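Local coordinates for uncharacterized protein (Bacteroides ovatus CL02T12C04, PDB 6PTM) that probably acts as a glycoside hydrolase family 42 exo-carrageenase, releasing sugar units from the chain ends of carrageenan, and is captured here without bound substrate, at residues K56-A61 with I66-E71; M359-M364 with T650-R655; K437-E440 with F445-V448. One frame throughout, in Å; residues are numbered along the deposited sequence.

Contact 1: residues K56-A61 with I66-E71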
# COMPACT_ATOMS: atom_id res chain seq x y z
N LYS A 56 17.57 -31.03 13.95
CA LYS A 56 18.96 -31.43 14.30
C LYS A 56 19.96 -30.63 13.44
O LYS A 56 21.00 -30.26 13.96
CB LYS A 56 19.17 -32.93 14.10
CG LYS A 56 18.08 -33.79 14.69
CD LYS A 56 18.60 -35.00 15.41
CE LYS A 56 19.44 -35.88 14.52
NZ LYS A 56 18.62 -36.95 13.91
N LEU A 57 19.67 -30.38 12.17
CA LEU A 57 20.62 -29.66 11.28
C LEU A 57 20.78 -28.23 11.80
O LEU A 57 21.91 -27.72 11.82
CB LEU A 57 20.10 -29.67 9.84
CG LEU A 57 21.08 -29.13 8.81
CD1 LEU A 57 22.30 -30.05 8.71
CD2 LEU A 57 20.40 -29.02 7.45
N ILE A 58 19.69 -27.63 12.28
CA ILE A 58 19.75 -26.29 12.90
C ILE A 58 20.70 -26.32 14.10
O ILE A 58 21.54 -25.41 14.21
CB ILE A 58 18.34 -25.78 13.27
CG1 ILE A 58 17.59 -25.36 12.00
CG2 ILE A 58 18.43 -24.67 14.31
CD1 ILE A 58 16.12 -25.16 12.21
N ALA A 59 20.58 -27.30 14.99
CA ALA A 59 21.43 -27.37 16.21
C ALA A 59 22.88 -27.47 15.75
O ALA A 59 23.70 -26.70 16.28
CB ALA A 59 21.01 -28.51 17.12
N LYS A 60 23.18 -28.31 14.76
CA LYS A 60 24.55 -28.48 14.21
C LYS A 60 25.04 -27.16 13.59
O LYS A 60 26.12 -26.70 14.00
CB LYS A 60 24.58 -29.64 13.22
CG LYS A 60 25.97 -30.15 12.88
CD LYS A 60 25.95 -31.35 11.95
CE LYS A 60 27.32 -31.94 11.72
NZ LYS A 60 27.37 -32.72 10.46
N ALA A 61 24.30 -26.52 12.67
CA ALA A 61 24.71 -25.21 12.07
C ALA A 61 24.99 -24.15 13.15
O ALA A 61 25.99 -23.43 13.03
CB ALA A 61 23.67 -24.71 11.10
N ILE A 66 26.59 -20.31 12.53
CA ILE A 66 25.69 -19.88 11.43
C ILE A 66 24.41 -19.27 12.04
O ILE A 66 23.82 -19.90 12.93
CB ILE A 66 25.39 -21.06 10.48
CG1 ILE A 66 26.66 -21.51 9.74
CG2 ILE A 66 24.29 -20.70 9.49
CD1 ILE A 66 26.55 -22.86 9.05
N ASN A 67 23.97 -18.12 11.54
CA ASN A 67 22.65 -17.53 11.88
C ASN A 67 21.54 -18.37 11.22
O ASN A 67 21.30 -18.22 9.98
CB ASN A 67 22.54 -16.07 11.41
CG ASN A 67 21.27 -15.41 11.91
OD1 ASN A 67 20.33 -16.12 12.30
ND2 ASN A 67 21.23 -14.08 11.92
N THR A 68 20.84 -19.21 12.01
CA THR A 68 19.81 -20.15 11.51
C THR A 68 18.41 -19.53 11.65
O THR A 68 17.43 -20.29 11.68
CB THR A 68 19.83 -21.49 12.26
OG1 THR A 68 19.81 -21.23 13.66
CG2 THR A 68 21.03 -22.33 11.92
N LEU A 69 18.28 -18.21 11.74
CA LEU A 69 16.94 -17.56 11.88
C LEU A 69 15.99 -18.08 10.79
O LEU A 69 14.83 -18.41 11.10
CB LEU A 69 17.07 -16.04 11.84
CG LEU A 69 15.76 -15.26 11.87
CD1 LEU A 69 14.98 -15.53 13.16
CD2 LEU A 69 16.06 -13.77 11.73
N LYS A 70 16.45 -18.14 9.55
CA LYS A 70 15.56 -18.48 8.40
C LYS A 70 14.98 -19.89 8.63
O LYS A 70 13.77 -20.02 8.59
CB LYS A 70 16.38 -18.35 7.13
CG LYS A 70 15.63 -18.62 5.85
CD LYS A 70 16.49 -18.32 4.64
CE LYS A 70 15.79 -18.73 3.37
NZ LYS A 70 16.53 -18.27 2.18
N GLU A 71 15.83 -20.87 8.91
CA GLU A 71 15.44 -22.29 9.09
C GLU A 71 14.59 -22.44 10.36
O GLU A 71 13.62 -23.23 10.34
CB GLU A 71 16.66 -23.20 9.05
CG GLU A 71 17.30 -23.31 7.68
CD GLU A 71 18.24 -22.16 7.34
OE1 GLU A 71 18.63 -21.43 8.29
OE2 GLU A 71 18.56 -22.00 6.14
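Ile58 and Ala61, one turn apart on the same side of helix 44-63, meet Thr68 and Glu71 at the start of the next helix. The packing is closest round two small groups: the Ala61 methyl CB lies 3.6 Å from Thr68 CG2, and Ile58 CD1 comes to 3.6 Å from the backbone carbon C of Glu71. The other branch of Ile58, CG2, is anti to the backbone N and lies 3.8 Å from Thr68 OG1; one branch meets the N-cap residue and the other Glu71 in the first turn. This is a helical hairpin with a short connection, in which Ile66 N donates to Ala61 O at 3.2 Å, while Thr68 occupies the N-cap position without a capping bond from its side chain. Asn67 OD1 accepts from Leu69 N in an Asx turn that starts the second helix. Polar ends within the packed side are paired further on: Thr68 OG1 with Glu72, and the Glu71 carboxylate with Arg145 in a salt bridge. The tip of Ile66 is held less closely, CD1 4.0 Å from Ala61 CB, and its side chain also touches Met139 of helix 109-139. On the solvent side, Ala59 and Lys60 turn their side chains from the hairpin partner and are exposed.

Contact 2: residues M359-M364 with T650-R655; sequences MYFDFM and TDEYGR
Asp362 OD1 accepts from Tyr653 OH at 2.6 Å through its syn lone pair. OD1 lies near the plane of the phenol ring, at its edge, while the carboxylate itself stands almost upright to that ring, the planes 83° apart. Beside this bond the Phe361 ring receives Glu652 CB over one face in a CH-pi contact, 3.9 Å from the centroid and 19° off the normal. Phe361 CD1 also approaches Tyr653 CE1 at 3.9 Å, the two rings meeting obliquely. With chi1 at 176°, Phe361 extends from helix 358-385 toward the turn, a type I beta turn from Asp651 to Gly654. Asp651 secures that turn: its OD1 takes Tyr653 N and Arg655 N from opposite faces of the carboxylate plane, the former closing an Asx turn, and its OD2 forms a salt bridge with Arg655 NE at 3.0 Å. Farther out, Lys323 forms a salt bridge with Glu652 OE2 and a hydrogen bond with Tyr653 OH, while Asp362 OD2 is hydrogen-bonded to His324 NE2 and Trp334 NE1. Both Asp362 oxygens are therefore engaged in a buried setting, and these partners, with Lys323 close to the phenol oxygen, would be expected to favour an ionised aspartate.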
# COMPACT_ATOMS: atom_id res chain seq x y z
N MET A 359 -21.74 21.64 -10.50
CA MET A 359 -22.31 21.22 -9.20
C MET A 359 -21.67 19.89 -8.77
O MET A 359 -21.39 19.70 -7.58
CB MET A 359 -23.83 21.07 -9.23
CG MET A 359 -24.31 20.56 -7.91
SD MET A 359 -26.08 20.34 -7.74
CE MET A 359 -26.33 18.93 -8.84
N TYR A 360 -21.45 19.00 -9.73
CA TYR A 360 -20.85 17.68 -9.47
C TYR A 360 -19.43 17.89 -8.98
O TYR A 360 -19.05 17.22 -8.01
CB TYR A 360 -20.90 16.84 -10.74
CG TYR A 360 -20.32 15.45 -10.62
CD1 TYR A 360 -18.95 15.23 -10.70
CD2 TYR A 360 -21.15 14.34 -10.50
CE1 TYR A 360 -18.42 13.95 -10.66
CE2 TYR A 360 -20.63 13.06 -10.47
CZ TYR A 360 -19.27 12.86 -10.57
OH TYR A 360 -18.77 11.59 -10.54
N PHE A 361 -18.67 18.73 -9.69
CA PHE A 361 -17.26 18.96 -9.34
C PHE A 361 -17.19 19.45 -7.89
O PHE A 361 -16.38 18.96 -7.09
CB PHE A 361 -16.62 20.00 -10.26
CG PHE A 361 -15.23 20.25 -9.78
CD1 PHE A 361 -14.98 21.21 -8.82
CD2 PHE A 361 -14.21 19.40 -10.16
CE1 PHE A 361 -13.72 21.38 -8.30
CE2 PHE A 361 -12.95 19.55 -9.62
CZ PHE A 361 -12.70 20.54 -8.69
N ASP A 362 -18.00 20.45 -7.58
CA ASP A 362 -18.07 21.11 -6.26
C ASP A 362 -18.41 20.07 -5.21
O ASP A 362 -17.78 20.09 -4.12
CB ASP A 362 -19.05 22.27 -6.27
CG ASP A 362 -18.48 23.53 -6.91
OD1 ASP A 362 -17.24 23.55 -7.20
OD2 ASP A 362 -19.26 24.45 -7.15
N PHE A 363 -19.40 19.21 -5.48
CA PHE A 363 -19.85 18.21 -4.49
C PHE A 363 -18.67 17.26 -4.16
O PHE A 363 -18.41 16.99 -2.96
CB PHE A 363 -21.07 17.46 -5.02
CG PHE A 363 -21.86 16.79 -3.93
CD1 PHE A 363 -22.99 17.40 -3.42
CD2 PHE A 363 -21.49 15.54 -3.46
CE1 PHE A 363 -23.69 16.81 -2.38
CE2 PHE A 363 -22.21 14.94 -2.44
CZ PHE A 363 -23.31 15.58 -1.90
N MET A 364 -17.96 16.78 -5.18
CA MET A 364 -16.89 15.78 -5.00
C MET A 364 -15.68 16.45 -4.32
O MET A 364 -15.07 15.80 -3.44
CB MET A 364 -16.47 15.14 -6.33
CG MET A 364 -17.56 14.36 -7.03
SD MET A 364 -18.60 13.41 -5.93
CE MET A 364 -19.78 12.77 -7.12
N THR A 650 -8.83 23.70 -20.21
CA THR A 650 -9.86 24.37 -19.38
C THR A 650 -9.53 24.33 -17.88
O THR A 650 -8.59 23.59 -17.44
CB THR A 650 -11.24 23.73 -19.56
OG1 THR A 650 -11.25 22.47 -18.90
CG2 THR A 650 -11.61 23.55 -21.02
N ASP A 651 -10.32 25.07 -17.12
CA ASP A 651 -10.31 24.98 -15.64
C ASP A 651 -11.18 23.80 -15.22
O ASP A 651 -11.66 23.05 -16.12
CB ASP A 651 -10.74 26.30 -15.00
CG ASP A 651 -12.15 26.74 -15.32
OD1 ASP A 651 -12.96 25.91 -15.72
OD2 ASP A 651 -12.41 27.91 -15.16
N GLU A 652 -11.41 23.68 -13.92
CA GLU A 652 -12.13 22.55 -13.30
C GLU A 652 -13.61 22.63 -13.63
O GLU A 652 -14.34 21.64 -13.33
CB GLU A 652 -11.86 22.49 -11.79
CG GLU A 652 -12.42 23.68 -11.02
CD GLU A 652 -11.51 24.88 -10.80
OE1 GLU A 652 -10.72 25.24 -11.72
OE2 GLU A 652 -11.67 25.52 -9.74
N TYR A 653 -14.06 23.73 -14.23
CA TYR A 653 -15.47 23.91 -14.63
C TYR A 653 -15.61 23.83 -16.15
O TYR A 653 -16.71 24.09 -16.60
CB TYR A 653 -16.04 25.21 -14.04
CG TYR A 653 -15.97 25.24 -12.54
CD1 TYR A 653 -16.68 24.31 -11.78
CD2 TYR A 653 -15.17 26.15 -11.87
CE1 TYR A 653 -16.63 24.34 -10.40
CE2 TYR A 653 -15.11 26.19 -10.49
CZ TYR A 653 -15.83 25.26 -9.76
OH TYR A 653 -15.75 25.28 -8.40
N GLY A 654 -14.57 23.39 -16.87
CA GLY A 654 -14.58 23.26 -18.34
C GLY A 654 -14.54 24.60 -19.06
O GLY A 654 -14.86 24.63 -20.27
N ARG A 655 -14.17 25.69 -18.38
CA ARG A 655 -14.11 27.01 -19.03
C ARG A 655 -12.73 27.13 -19.70
O ARG A 655 -11.71 26.81 -19.02
CB ARG A 655 -14.39 28.14 -18.02
CG ARG A 655 -15.76 28.09 -17.36
CD ARG A 655 -16.02 29.16 -16.28
NE ARG A 655 -15.10 29.13 -15.14
CZ ARG A 655 -15.22 29.82 -13.99
NH1 ARG A 655 -16.24 30.63 -13.75
NH2 ARG A 655 -14.29 29.69 -13.07

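Contact 3: residues K437-E440 with F445-V448; sequences KSWE and FDWV
Trp439 lays one face of its indole over the backbone of Phe445 and Asp446, and its atoms can be followed outward from CB. Trp439 CB meets the edge of the Trp447 ring, 4.4 Å from Trp447 CD1 and near the ring plane. Chi1 of 62° places CG between the backbone N and the carbonyl carbon, which swings the indole across the facing chain, where CG lies above Asp446 CA. On the pyrrole side, CD1 and NE1 run past the Asp446 methylene; Trp439 NE1 is 3.5 Å from Asp446 CB, which sits over the five-membered ring in a CH-pi contact, 23° off the normal. At the junction of the two rings, Trp439 CD2 faces Phe445 C at 3.6 Å and CE2 faces Asp446 N. The benzo side continues back along the Phe445 backbone. Trp439 CE3 meets Phe445 O at 3.5 Å. At the far rim Trp439 CZ3 comes to 3.4 Å from Phe445 N, with CH2 above Phe445 CA. The opposite face of the indole is lined by Glu440 CG, so the ring is sandwiched between its own chain neighbour and the facing backbone of Phe445 and Asp446.

The Asp446 carboxylate lies only 8° from parallel to the indole plane. Asp446 OD1 accepts from Val448 N at 3.3 Å, a capping bond leading into helix 448-460, and the Asp446 backbone is hydrogen-bonded to that of Cys428. The contact thus shapes the loop between strand 421-423 and helix 448-460, a beta-alpha loop consistent with the (beta/alpha)8 barrel of family 42 glycoside hydrolases.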
# COMPACT_ATOMS: atom_id res chain seq x y z
N LYS A 437 -9.27 -8.84 -16.01
CA LYS A 437 -8.91 -7.42 -15.72
C LYS A 437 -7.86 -6.98 -16.75
O LYS A 437 -7.25 -7.88 -17.38
CB LYS A 437 -8.43 -7.27 -14.27
CG LYS A 437 -9.34 -7.87 -13.19
CD LYS A 437 -10.84 -7.66 -13.41
CE LYS A 437 -11.70 -7.74 -12.16
N SER A 438 -7.63 -5.68 -16.94
CA SER A 438 -6.70 -5.14 -17.98
C SER A 438 -5.25 -5.59 -17.72
O SER A 438 -4.54 -5.91 -18.70
CB SER A 438 -6.80 -3.65 -18.10
OG SER A 438 -6.37 -3.02 -16.90
N TRP A 439 -4.84 -5.75 -16.46
CA TRP A 439 -3.46 -6.23 -16.15
C TRP A 439 -3.23 -7.66 -16.69
O TRP A 439 -2.08 -7.98 -16.98
CB TRP A 439 -3.13 -6.12 -14.65
CG TRP A 439 -4.01 -6.93 -13.76
CD1 TRP A 439 -5.08 -6.49 -13.04
CD2 TRP A 439 -3.84 -8.31 -13.42
NE1 TRP A 439 -5.63 -7.51 -12.32
CE2 TRP A 439 -4.88 -8.64 -12.53
CE3 TRP A 439 -2.95 -9.31 -13.82
CZ2 TRP A 439 -5.04 -9.92 -12.01
CZ3 TRP A 439 -3.09 -10.57 -13.30
CH2 TRP A 439 -4.14 -10.88 -12.42
N GLU A 440 -4.27 -8.49 -16.84
CA GLU A 440 -4.11 -9.93 -17.17
C GLU A 440 -3.52 -10.09 -18.56
O GLU A 440 -2.90 -11.13 -18.82
CB GLU A 440 -5.43 -10.70 -17.05
CG GLU A 440 -5.91 -10.80 -15.62
CD GLU A 440 -7.17 -11.63 -15.40
OE1 GLU A 440 -7.12 -12.84 -15.67
OE2 GLU A 440 -8.16 -11.07 -14.90
N PHE A 445 0.07 -10.33 -11.95
CA PHE A 445 -0.78 -9.92 -10.80
C PHE A 445 -1.15 -8.45 -10.99
O PHE A 445 -0.58 -7.75 -11.84
CB PHE A 445 -0.10 -10.18 -9.44
CG PHE A 445 1.27 -9.55 -9.28
CD1 PHE A 445 1.42 -8.23 -8.90
CD2 PHE A 445 2.42 -10.29 -9.48
CE1 PHE A 445 2.67 -7.65 -8.78
CE2 PHE A 445 3.67 -9.71 -9.37
CZ PHE A 445 3.79 -8.39 -9.04
N ASP A 446 -2.05 -7.98 -10.15
CA ASP A 446 -2.47 -6.56 -10.18
C ASP A 446 -1.35 -5.76 -9.50
O ASP A 446 -1.38 -5.68 -8.27
CB ASP A 446 -3.86 -6.39 -9.55
CG ASP A 446 -4.28 -4.92 -9.55
OD1 ASP A 446 -3.54 -4.11 -10.15
OD2 ASP A 446 -5.31 -4.61 -8.94
N TRP A 447 -0.42 -5.21 -10.28
CA TRP A 447 0.79 -4.48 -9.84
C TRP A 447 0.50 -3.00 -9.54
O TRP A 447 1.44 -2.30 -9.14
CB TRP A 447 1.91 -4.58 -10.90
CG TRP A 447 1.53 -3.95 -12.22
CD1 TRP A 447 0.52 -4.36 -13.04
CD2 TRP A 447 2.08 -2.77 -12.83
NE1 TRP A 447 0.42 -3.55 -14.14
CE2 TRP A 447 1.37 -2.57 -14.05
CE3 TRP A 447 3.10 -1.88 -12.50
CZ2 TRP A 447 1.64 -1.50 -14.90
CZ3 TRP A 447 3.39 -0.85 -13.37
CH2 TRP A 447 2.66 -0.65 -14.53
N VAL A 448 -0.70 -2.49 -9.80
CA VAL A 448 -0.93 -1.02 -9.97
C VAL A 448 -0.88 -0.33 -8.59
O VAL A 448 -0.27 0.75 -8.52
CB VAL A 448 -2.24 -0.71 -10.74
CG1 VAL A 448 -2.51 0.78 -10.77
CG2 VAL A 448 -2.19 -1.20 -12.17

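The three contacts are separate pieces of one large chain. Contacts 1 and 2 lie on opposite sides of its centre, their own centres 63 Å apart. Contact 3 is nearer the middle, about 15 Å from the chain centre, with its centre 39 Å from that of contact 1 and 31 Å from that of contact 2; nearest atoms stay about 19 and 20 Å away. Contacts 1 and 3 are local, closing short connections, whereas contact 2 joins segments 286 residues apart at their closest ends, and contact 3 is nested inside the loop closed by contact 2. A 1,2-ethanediol, probably from the crystallisation liquor, lies about 4 Å from the Phe361 side chain in contact 2.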